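Local coordinates for TRNA nucleotidyl transferase-related protein (Thermotoga maritima, PDB 3H38), which adds C and A nucleotides to the 3' end of tRNA as a class II CCA-adding enzyme, at residues A[20-31]-A[139-147]; A[312-323]-A[344-354]. All coordinates share one frame; numbering follows the deposited sequence.

Overall arrangement
Interaction 1 comes first along the chain and is closed before interaction 2 opens; the two lie on opposite sides of the chain's centre, their centres about 56 Å and their nearest atoms about 36 Å apart. In interaction 1, helix 17-32 packs on the hairpin loop between strands 137-139 and 147-149, both part of the mixed sheet of the head domain, the part that carries the magnesium-binding aspartates. Interaction 2 joins helix 309-328 to helix 345-352 in the all-helical C-terminal half, away from the annotated sites. The contacts share no helix, strand or sheet: one lies within the head domain, the other within the helical part, of this C-terminal piece of a longer protein.

Interaction 1: A[20-31]-A[139-147]; sequences LNLFRLLGKFGD and KLNPKDFGL
Leu140 and Phe145, in the loop of the beta hairpin between strands 137-139 and 147-149, lie against helix 17-32. Phe145 makes the broadest contact. Its CG stands anti to the backbone N (chi1 -176°), which carries the ring back from the loop onto the helix. There the Arg24 side chain runs over one ring face, CG lying 4.0 Å from the Phe145 centroid, and the guanidinium tilts 28° from the ring plane with NH2 3.6 Å from Phe145 CE1. At the ring's edge, Leu20 CD2 comes to 3.9 Å from Phe145 CZ, and Phe23 CB adds a looser contact. With an alanine in place of Phe145, the Arg24 chain would probably lose the flat surface it lies on and be free to swing, and a gap would open beside Leu20.

Deeper in, Leu140 CD1 meets Phe23 CD1 at 3.6 Å, approaching that ring obliquely. Phe23 also packs edge-to-face with Phe43, and its side chain is about 8 Å from those of the magnesium-binding Asp55 and Asp57. Where the backbones come closest, Gly27 CA points a C-H at Leu140 O, 3.0 Å away; a CB on that side would collide with the carbonyl. Leu140 O also accepts a water at 2.7 Å. Toward the C-terminal end of segment 20-31, Asp31 OD2 sits 3.1 Å from Pro142 CD, and a second water bridges this oxygen to Lys143 N. The loop is tied within itself by the salt bridge from Lys139 NZ to Asp144 OD1, and a type II turn from Asp144 to Leu147 leads into the returning strand. Helix 17-32 thus packs on the loop of a hairpin of the mixed sheet in the head domain of a tRNA nucleotidyltransferase/poly(A) polymerase family member.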
loop_
_atom_site.group_PDB
_atom_site.type_symbol
_atom_site.label_atom_id
_atom_site.label_comp_id
_atom_site.label_asym_id
_atom_site.label_seq_id
_atom_site.Cartn_x
_atom_site.Cartn_y
_atom_site.Cartn_z
ATOM N N LEU A 20 27.525 2.393 -12.341
ATOM C CA LEU A 20 28.709 2.424 -11.496
ATOM C C LEU A 20 29.554 3.633 -11.828
ATOM O O LEU A 20 30.053 4.316 -10.927
ATOM C CB LEU A 20 29.562 1.164 -11.678
ATOM C CG LEU A 20 29.762 0.312 -10.429
ATOM C CD1 LEU A 20 31.129 -0.323 -10.393
ATOM C CD2 LEU A 20 29.557 1.171 -9.204
ATOM N N ASN A 21 29.730 3.880 -13.124
ATOM C CA ASN A 21 30.557 4.991 -13.570
ATOM C C ASN A 21 30.002 6.338 -13.153
ATOM O O ASN A 21 30.756 7.284 -12.919
ATOM C CB ASN A 21 30.778 4.936 -15.074
ATOM C CG ASN A 21 32.029 4.150 -15.440
ATOM O OD1 ASN A 21 32.926 3.945 -14.602
ATOM N ND2 ASN A 21 32.098 3.704 -16.692
ATOM N N LEU A 22 28.677 6.393 -13.062
ATOM C CA LEU A 22 27.934 7.543 -12.569
ATOM C C LEU A 22 28.215 7.806 -11.085
ATOM O O LEU A 22 28.553 8.926 -10.710
ATOM C CB LEU A 22 26.441 7.274 -12.756
ATOM C CG LEU A 22 25.485 8.378 -12.327
ATOM C CD1 LEU A 22 25.844 9.686 -12.979
ATOM C CD2 LEU A 22 24.050 8.006 -12.694
ATOM N N PHE A 23 28.041 6.771 -10.253
ATOM C CA PHE A 23 28.399 6.832 -8.842
ATOM C C PHE A 23 29.809 7.407 -8.728
ATOM O O PHE A 23 30.075 8.259 -7.882
ATOM C CB PHE A 23 28.336 5.445 -8.174
ATOM C CG PHE A 23 26.921 4.933 -7.900
ATOM C CD1 PHE A 23 25.931 5.769 -7.417
ATOM C CD2 PHE A 23 26.605 3.595 -8.088
ATOM C CE1 PHE A 23 24.654 5.301 -7.155
ATOM C CE2 PHE A 23 25.319 3.114 -7.831
ATOM C CZ PHE A 23 24.346 3.968 -7.366
ATOM N N ARG A 24 30.703 6.949 -9.604
ATOM C CA ARG A 24 32.077 7.461 -9.644
ATOM C C ARG A 24 32.128 8.967 -9.939
ATOM O O ARG A 24 32.700 9.745 -9.161
ATOM C CB ARG A 24 32.948 6.650 -10.607
ATOM C CG ARG A 24 33.283 5.251 -10.086
ATOM C CD ARG A 24 34.310 4.487 -10.963
ATOM N NE ARG A 24 34.971 3.420 -10.200
ATOM C CZ ARG A 24 34.743 2.125 -10.393
ATOM N NH1 ARG A 24 33.904 1.748 -11.353
ATOM N NH2 ARG A 24 35.365 1.206 -9.647
ATOM N N LEU A 25 31.469 9.383 -10.991
ATOM C CA LEU A 25 31.401 10.779 -11.325
ATOM C C LEU A 25 30.907 11.613 -10.207
ATOM O O LEU A 25 31.435 12.635 -9.955
ATOM C CB LEU A 25 30.435 10.980 -12.454
ATOM C CG LEU A 25 30.909 10.683 -13.838
ATOM C CD1 LEU A 25 30.328 11.743 -14.721
ATOM C CD2 LEU A 25 32.389 10.726 -13.831
ATOM N N LEU A 26 29.855 11.159 -9.556
ATOM C CA LEU A 26 29.253 11.884 -8.453
ATOM C C LEU A 26 30.271 12.042 -7.330
ATOM O O LEU A 26 30.380 13.122 -6.726
ATOM C CB LEU A 26 27.984 11.193 -7.961
ATOM C CG LEU A 26 26.793 11.167 -8.929
ATOM C CD1 LEU A 26 25.728 10.182 -8.476
ATOM C CD2 LEU A 26 26.182 12.543 -9.106
ATOM N N GLY A 27 31.023 10.976 -7.066
ATOM C CA GLY A 27 32.048 11.013 -6.039
ATOM C C GLY A 27 33.028 12.108 -6.399
ATOM O O GLY A 27 33.371 12.962 -5.578
ATOM N N LYS A 28 33.443 12.073 -7.648
ATOM C CA LYS A 28 34.385 13.012 -8.203
ATOM C C LYS A 28 33.913 14.443 -8.116
ATOM O O LYS A 28 34.694 15.276 -7.734
ATOM C CB LYS A 28 34.722 12.634 -9.636
ATOM C CG LYS A 28 36.183 12.576 -9.965
ATOM C CD LYS A 28 36.803 13.935 -10.169
ATOM C CE LYS A 28 38.072 14.129 -9.315
ATOM N NZ LYS A 28 38.872 15.359 -9.597
ATOM N N PHE A 29 32.643 14.713 -8.428
ATOM C CA PHE A 29 32.059 16.042 -8.220
ATOM C C PHE A 29 32.126 16.420 -6.753
ATOM O O PHE A 29 32.289 17.591 -6.422
ATOM C CB PHE A 29 30.595 16.119 -8.655
ATOM C CG PHE A 29 30.364 15.793 -10.095
ATOM C CD1 PHE A 29 29.101 15.431 -10.537
ATOM C CD2 PHE A 29 31.410 15.831 -11.012
ATOM C CE1 PHE A 29 28.883 15.121 -11.871
ATOM C CE2 PHE A 29 31.196 15.522 -12.343
ATOM C CZ PHE A 29 29.934 15.164 -12.773
ATOM N N GLY A 30 31.980 15.431 -5.874
ATOM C CA GLY A 30 31.996 15.679 -4.442
ATOM C C GLY A 30 33.306 16.346 -4.064
ATOM O O GLY A 30 33.312 17.408 -3.452
ATOM N N ASP A 31 34.414 15.723 -4.451
ATOM C CA ASP A 31 35.746 16.252 -4.193
ATOM C C ASP A 31 35.948 17.639 -4.796
ATOM O O ASP A 31 36.581 18.500 -4.190
ATOM C CB ASP A 31 36.806 15.321 -4.771
ATOM C CG ASP A 31 37.023 14.093 -3.922
ATOM O OD1 ASP A 31 36.296 13.958 -2.911
ATOM O OD2 ASP A 31 37.916 13.275 -4.260
ATOM N N LYS A 139 30.329 5.304 0.592
ATOM C CA LYS A 139 30.903 6.580 0.237
ATOM C C LYS A 139 31.349 6.554 -1.205
ATOM O O LYS A 139 32.010 5.609 -1.629
ATOM C CB LYS A 139 32.078 6.884 1.165
ATOM C CG LYS A 139 32.705 8.222 0.926
ATOM C CD LYS A 139 33.585 8.586 2.100
ATOM C CE LYS A 139 34.025 10.065 2.008
ATOM N NZ LYS A 139 35.179 10.272 2.896
ATOM N N LEU A 140 31.020 7.608 -1.946
ATOM C CA LEU A 140 31.395 7.706 -3.360
ATOM C C LEU A 140 32.654 8.514 -3.721
ATOM O O LEU A 140 33.099 8.448 -4.858
ATOM C CB LEU A 140 30.204 8.200 -4.184
ATOM C CG LEU A 140 28.972 7.309 -3.958
ATOM C CD1 LEU A 140 27.860 7.622 -4.951
ATOM C CD2 LEU A 140 29.372 5.824 -4.049
ATOM N N ASN A 141 33.214 9.276 -2.782
ATOM C CA ASN A 141 34.382 10.093 -3.092
ATOM C C ASN A 141 35.537 9.155 -3.433
ATOM O O ASN A 141 35.652 8.081 -2.816
ATOM C CB ASN A 141 34.761 11.005 -1.925
ATOM C CG ASN A 141 33.635 11.964 -1.522
ATOM O OD1 ASN A 141 33.559 13.117 -2.000
ATOM N ND2 ASN A 141 32.763 11.499 -0.632
ATOM N N PRO A 142 36.363 9.538 -4.437
ATOM C CA PRO A 142 37.383 8.682 -5.066
ATOM C C PRO A 142 38.260 7.880 -4.097
ATOM O O PRO A 142 38.301 6.653 -4.217
ATOM C CB PRO A 142 38.209 9.679 -5.874
ATOM C CG PRO A 142 37.170 10.682 -6.339
ATOM C CD PRO A 142 36.191 10.807 -5.178
ATOM N N LYS A 143 38.930 8.526 -3.147
ATOM C CA LYS A 143 39.749 7.757 -2.210
ATOM C C LYS A 143 38.931 6.709 -1.422
ATOM O O LYS A 143 39.432 5.626 -1.112
ATOM C CB LYS A 143 40.532 8.661 -1.223
ATOM C CG LYS A 143 41.132 7.849 -0.054
ATOM C CD LYS A 143 42.192 8.572 0.732
ATOM C CE LYS A 143 42.017 8.337 2.230
ATOM N NZ LYS A 143 42.115 6.943 2.680
ATOM N N ASP A 144 37.686 7.028 -1.078
ATOM C CA ASP A 144 36.905 6.124 -0.230
ATOM C C ASP A 144 35.841 5.351 -0.990
ATOM O O ASP A 144 35.039 4.653 -0.383
ATOM C CB ASP A 144 36.326 6.855 1.011
ATOM C CG ASP A 144 37.447 7.369 1.964
ATOM O OD1 ASP A 144 37.254 8.392 2.681
ATOM O OD2 ASP A 144 38.543 6.751 1.971
ATOM N N PHE A 145 35.853 5.451 -2.320
ATOM C CA PHE A 145 34.855 4.778 -3.150
ATOM C C PHE A 145 34.640 3.306 -2.763
ATOM O O PHE A 145 35.604 2.537 -2.686
ATOM C CB PHE A 145 35.234 4.866 -4.623
ATOM C CG PHE A 145 34.209 4.278 -5.545
ATOM C CD1 PHE A 145 34.353 2.984 -6.036
ATOM C CD2 PHE A 145 33.093 5.011 -5.914
ATOM C CE1 PHE A 145 33.387 2.424 -6.896
ATOM C CE2 PHE A 145 32.128 4.476 -6.786
ATOM C CZ PHE A 145 32.274 3.168 -7.275
ATOM N N GLY A 146 33.377 2.926 -2.525
ATOM C CA GLY A 146 33.031 1.556 -2.183
ATOM C C GLY A 146 33.191 1.198 -0.713
ATOM O O GLY A 146 33.192 0.014 -0.347
ATOM N N LEU A 147 33.329 2.221 0.125
ATOM C CA LEU A 147 33.438 2.038 1.570
ATOM C C LEU A 147 32.064 1.895 2.218
ATOM O O LEU A 147 31.254 2.815 2.181
ATOM C CB LEU A 147 34.182 3.217 2.234
ATOM C CG LEU A 147 34.514 2.939 3.711
ATOM C CD1 LEU A 147 35.345 1.668 3.886
ATOM C CD2 LEU A 147 35.219 4.108 4.368
HETATM O O HOH W 1 34.776 8.090 -6.904
HETATM O O HOH W 2 38.662 11.324 -2.247
#

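Interaction 2: A[312-323]-A[344-354]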
loop_
_atom_site.group_PDB
_atom_site.type_symbol
_atom_site.label_atom_id
_atom_site.label_comp_id
_atom_site.label_asym_id
_atom_site.label_seq_id
_atom_site.Cartn_x
_atom_site.Cartn_y
_atom_site.Cartn_z
ATOM N N GLU A 312 -21.793 1.550 2.281
ATOM C CA GLU A 312 -21.468 0.401 1.421
ATOM C C GLU A 312 -21.082 -0.822 2.228
ATOM O O GLU A 312 -21.453 -1.951 1.887
ATOM C CB GLU A 312 -20.329 0.739 0.467
ATOM C CG GLU A 312 -20.626 1.919 -0.452
ATOM C CD GLU A 312 -19.395 2.775 -0.743
ATOM O OE1 GLU A 312 -19.513 4.015 -0.665
ATOM O OE2 GLU A 312 -18.313 2.213 -1.038
ATOM N N ILE A 313 -20.328 -0.583 3.293
ATOM C CA ILE A 313 -19.985 -1.626 4.243
ATOM C C ILE A 313 -21.264 -2.201 4.825
ATOM O O ILE A 313 -21.455 -3.415 4.865
ATOM C CB ILE A 313 -19.087 -1.066 5.368
ATOM C CG1 ILE A 313 -17.680 -0.807 4.813
ATOM C CG2 ILE A 313 -19.058 -2.004 6.568
ATOM C CD1 ILE A 313 -16.669 -0.262 5.834
ATOM N N ARG A 314 -22.152 -1.309 5.244
ATOM C CA ARG A 314 -23.391 -1.696 5.889
ATOM C C ARG A 314 -24.274 -2.490 4.949
ATOM O O ARG A 314 -24.940 -3.432 5.368
ATOM C CB ARG A 314 -24.115 -0.471 6.441
ATOM C CG ARG A 314 -23.430 0.050 7.683
ATOM C CD ARG A 314 -24.146 1.219 8.309
ATOM N NE ARG A 314 -23.666 1.423 9.674
ATOM C CZ ARG A 314 -23.756 2.575 10.331
ATOM N NH1 ARG A 314 -23.292 2.673 11.571
ATOM N NH2 ARG A 314 -24.313 3.625 9.745
ATOM N N HIS A 315 -24.264 -2.129 3.673
ATOM C CA HIS A 315 -25.001 -2.910 2.693
ATOM C C HIS A 315 -24.512 -4.360 2.722
ATOM O O HIS A 315 -25.312 -5.284 2.770
ATOM C CB HIS A 315 -24.872 -2.297 1.293
ATOM C CG HIS A 315 -25.575 -3.075 0.218
ATOM N ND1 HIS A 315 -26.915 -3.421 0.296
ATOM C CD2 HIS A 315 -25.141 -3.562 -0.968
ATOM C CE1 HIS A 315 -27.261 -4.089 -0.784
ATOM N NE2 HIS A 315 -26.205 -4.186 -1.576
ATOM N N VAL A 316 -23.195 -4.559 2.735
ATOM C CA VAL A 316 -22.644 -5.915 2.706
ATOM C C VAL A 316 -22.888 -6.629 4.030
ATOM O O VAL A 316 -23.380 -7.756 4.054
ATOM C CB VAL A 316 -21.130 -5.929 2.307
ATOM C CG1 VAL A 316 -20.518 -7.328 2.409
ATOM C CG2 VAL A 316 -20.958 -5.399 0.902
ATOM N N GLU A 317 -22.581 -5.970 5.141
ATOM C CA GLU A 317 -22.763 -6.632 6.427
ATOM C C GLU A 317 -24.215 -7.020 6.644
ATOM O O GLU A 317 -24.497 -8.015 7.297
ATOM C CB GLU A 317 -22.225 -5.801 7.595
ATOM C CG GLU A 317 -22.946 -4.490 7.826
ATOM C CD GLU A 317 -22.224 -3.594 8.825
ATOM O OE1 GLU A 317 -21.013 -3.302 8.626
ATOM O OE2 GLU A 317 -22.876 -3.181 9.812
ATOM N N LYS A 318 -25.139 -6.246 6.084
ATOM C CA LYS A 318 -26.560 -6.521 6.296
ATOM C C LYS A 318 -27.094 -7.553 5.312
ATOM O O LYS A 318 -27.885 -8.412 5.690
ATOM C CB LYS A 318 -27.391 -5.236 6.243
ATOM C CG LYS A 318 -27.198 -4.335 7.459
ATOM C CD LYS A 318 -27.965 -3.028 7.316
ATOM C CE LYS A 318 -27.778 -2.143 8.538
ATOM N NZ LYS A 318 -28.326 -2.759 9.784
ATOM N N SER A 319 -26.642 -7.488 4.062
ATOM C CA SER A 319 -27.132 -8.404 3.027
ATOM C C SER A 319 -26.321 -9.700 2.915
ATOM O O SER A 319 -26.682 -10.608 2.155
ATOM C CB SER A 319 -27.176 -7.710 1.663
ATOM O OG SER A 319 -25.899 -7.703 1.062
ATOM N N ALA A 320 -25.224 -9.783 3.662
ATOM C CA ALA A 320 -24.349 -10.953 3.586
ATOM C C ALA A 320 -25.035 -12.268 3.989
ATOM O O ALA A 320 -24.978 -13.247 3.246
ATOM C CB ALA A 320 -23.066 -10.736 4.392
ATOM N N PRO A 321 -25.679 -12.300 5.170
ATOM C CA PRO A 321 -26.402 -13.520 5.562
ATOM C C PRO A 321 -27.411 -13.972 4.496
ATOM O O PRO A 321 -27.511 -15.167 4.212
ATOM C CB PRO A 321 -27.130 -13.098 6.834
ATOM C CG PRO A 321 -26.283 -11.980 7.400
ATOM C CD PRO A 321 -25.754 -11.248 6.204
ATOM N N ALA A 322 -28.145 -13.026 3.911
ATOM C CA ALA A 322 -29.100 -13.348 2.848
ATOM C C ALA A 322 -28.401 -13.903 1.611
ATOM O O ALA A 322 -28.941 -14.750 0.899
ATOM C CB ALA A 322 -29.923 -12.118 2.476
ATOM N N LEU A 323 -27.192 -13.420 1.363
ATOM C CA LEU A 323 -26.486 -13.778 0.152
ATOM C C LEU A 323 -26.044 -15.223 0.235
ATOM O O LEU A 323 -26.147 -15.959 -0.748
ATOM C CB LEU A 323 -25.282 -12.865 -0.064
ATOM C CG LEU A 323 -24.738 -12.724 -1.494
ATOM C CD1 LEU A 323 -23.219 -12.547 -1.453
ATOM C CD2 LEU A 323 -25.092 -13.898 -2.380
ATOM N N SER A 344 -19.219 -0.678 -5.890
ATOM C CA SER A 344 -17.780 -0.544 -6.009
ATOM C C SER A 344 -17.122 -1.913 -6.092
ATOM O O SER A 344 -17.611 -2.890 -5.521
ATOM C CB SER A 344 -17.225 0.194 -4.792
ATOM O OG SER A 344 -17.158 -0.664 -3.666
ATOM N N ASN A 345 -16.009 -1.975 -6.808
ATOM C CA ASN A 345 -15.139 -3.141 -6.768
ATOM C C ASN A 345 -14.839 -3.573 -5.346
ATOM O O ASN A 345 -14.732 -4.759 -5.059
ATOM C CB ASN A 345 -13.819 -2.816 -7.452
ATOM C CG ASN A 345 -13.952 -2.717 -8.947
ATOM O OD1 ASN A 345 -12.949 -2.705 -9.665
ATOM N ND2 ASN A 345 -15.197 -2.652 -9.437
ATOM N N GLU A 346 -14.677 -2.596 -4.455
ATOM C CA GLU A 346 -14.317 -2.894 -3.077
ATOM C C GLU A 346 -15.440 -3.663 -2.386
ATOM O O GLU A 346 -15.182 -4.619 -1.642
ATOM C CB GLU A 346 -13.946 -1.616 -2.313
ATOM C CG GLU A 346 -12.587 -1.038 -2.720
ATOM C CD GLU A 346 -12.603 -0.395 -4.102
ATOM O OE1 GLU A 346 -13.611 0.248 -4.453
ATOM O OE2 GLU A 346 -11.606 -0.523 -4.840
ATOM N N THR A 347 -16.678 -3.245 -2.650
ATOM C CA THR A 347 -17.851 -3.920 -2.128
ATOM C C THR A 347 -17.886 -5.356 -2.645
ATOM O O THR A 347 -18.319 -6.275 -1.951
ATOM C CB THR A 347 -19.150 -3.207 -2.553
ATOM O OG1 THR A 347 -19.278 -1.973 -1.840
ATOM C CG2 THR A 347 -20.375 -4.091 -2.254
ATOM N N ILE A 348 -17.426 -5.538 -3.873
ATOM C CA ILE A 348 -17.447 -6.863 -4.474
ATOM C C ILE A 348 -16.530 -7.762 -3.678
ATOM O O ILE A 348 -16.956 -8.807 -3.177
ATOM C CB ILE A 348 -17.001 -6.828 -5.946
ATOM C CG1 ILE A 348 -18.150 -6.344 -6.839
ATOM C CG2 ILE A 348 -16.513 -8.187 -6.387
ATOM C CD1 ILE A 348 -17.816 -6.351 -8.304
ATOM N N CYS A 349 -15.275 -7.333 -3.550
ATOM C CA CYS A 349 -14.283 -8.033 -2.732
ATOM C C CYS A 349 -14.883 -8.392 -1.382
ATOM O O CYS A 349 -14.750 -9.521 -0.897
ATOM C CB CYS A 349 -13.082 -7.121 -2.492
ATOM S SG CYS A 349 -12.300 -6.485 -3.983
ATOM N N HIS A 350 -15.545 -7.402 -0.788
ATOM C CA HIS A 350 -16.180 -7.531 0.510
ATOM C C HIS A 350 -17.200 -8.675 0.465
ATOM O O HIS A 350 -17.273 -9.482 1.377
ATOM C CB HIS A 350 -16.834 -6.188 0.875
ATOM C CG HIS A 350 -17.349 -6.104 2.274
ATOM N ND1 HIS A 350 -17.088 -7.063 3.237
ATOM C CD2 HIS A 350 -18.084 -5.144 2.897
ATOM C CE1 HIS A 350 -17.659 -6.713 4.373
ATOM N NE2 HIS A 350 -18.277 -5.555 4.194
ATOM N N PHE A 351 -17.979 -8.762 -0.604
ATOM C CA PHE A 351 -18.841 -9.931 -0.760
ATOM C C PHE A 351 -18.000 -11.202 -0.861
ATOM O O PHE A 351 -18.299 -12.217 -0.217
ATOM C CB PHE A 351 -19.772 -9.788 -1.961
ATOM C CG PHE A 351 -21.050 -9.053 -1.653
ATOM C CD1 PHE A 351 -21.413 -7.925 -2.377
ATOM C CD2 PHE A 351 -21.886 -9.485 -0.630
ATOM C CE1 PHE A 351 -22.599 -7.245 -2.092
ATOM C CE2 PHE A 351 -23.074 -8.813 -0.339
ATOM C CZ PHE A 351 -23.427 -7.689 -1.070
ATOM N N LEU A 352 -16.921 -11.142 -1.630
ATOM C CA LEU A 352 -16.078 -12.322 -1.758
ATOM C C LEU A 352 -15.375 -12.704 -0.454
ATOM O O LEU A 352 -14.961 -13.859 -0.285
ATOM C CB LEU A 352 -15.076 -12.162 -2.898
ATOM C CG LEU A 352 -15.693 -12.231 -4.299
ATOM C CD1 LEU A 352 -14.829 -11.479 -5.296
ATOM C CD2 LEU A 352 -15.899 -13.674 -4.728
ATOM N N ALA A 353 -15.250 -11.757 0.477
ATOM C CA ALA A 353 -14.590 -12.084 1.743
ATOM C C ALA A 353 -15.378 -13.113 2.556
ATOM O O ALA A 353 -14.836 -13.760 3.442
ATOM C CB ALA A 353 -14.316 -10.831 2.579
ATOM N N TYR A 354 -16.656 -13.279 2.239
ATOM C CA TYR A 354 -17.502 -14.192 2.994
ATOM C C TYR A 354 -17.549 -15.594 2.393
ATOM O O TYR A 354 -18.124 -16.524 2.991
ATOM C CB TYR A 354 -18.924 -13.660 3.038
ATOM C CG TYR A 354 -19.205 -12.665 4.129
ATOM C CD1 TYR A 354 -19.008 -11.304 3.929
ATOM C CD2 TYR A 354 -19.701 -13.083 5.356
ATOM C CE1 TYR A 354 -19.287 -10.384 4.934
ATOM C CE2 TYR A 354 -19.980 -12.180 6.366
ATOM C CZ TYR A 354 -19.776 -10.830 6.153
ATOM O OH TYR A 354 -20.068 -9.937 7.166
#
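Val316 turns its two methyls to two different rings of helix 345-352. CG1, anti to the backbone N (chi1 174°), lies over one face of the His350 ring, though the spacing there is too tight to be trusted. CG2, beside the backbone N, lies over a face of Phe351, 4.0 Å from the ring centroid. The same CG2 touches Thr347 CG2 at 3.5 Å.

Phe351 is met from other directions as well. Ser319 OG lies in the plane of the ring, at its edge, 3.3 Å from Phe351 CZ. That hydroxyl is turned back between its own backbone N and carbonyl carbon (chi1 81°), which lets it donate to His315 O; it approaches from above the carbonyl plane, while Ser319 N comes from the other face, so two bonds grip one oxygen. Leu323 CD1 closes on Phe351 CD2 at 3.4 Å, crossing the ring obliquely.

The two helices run roughly side by side in the same direction; the axes of the segments 312-323 and 345-352 approach to 9.9 Å, at 28° to each other. They are connected through helix 337-340 in the all-helical part of the enzyme, and helix 279-287 flanks the pair, its His285 meeting the His350 ring.

Near Pro321, where helix 309-328 kinks, Ala320 CB sits over the centre of the Tyr354 ring, 3.7 Å from Tyr354 CZ. The phenol OH is hydrogen-bonded to Glu289 OE1, which should limit how the ring can shift. At the other end, Ser344 N-caps helix 345-352, OG accepting from Thr347 N at 2.8 Å, and Glu312 CB rests 3.7 Å from Thr347 OG1.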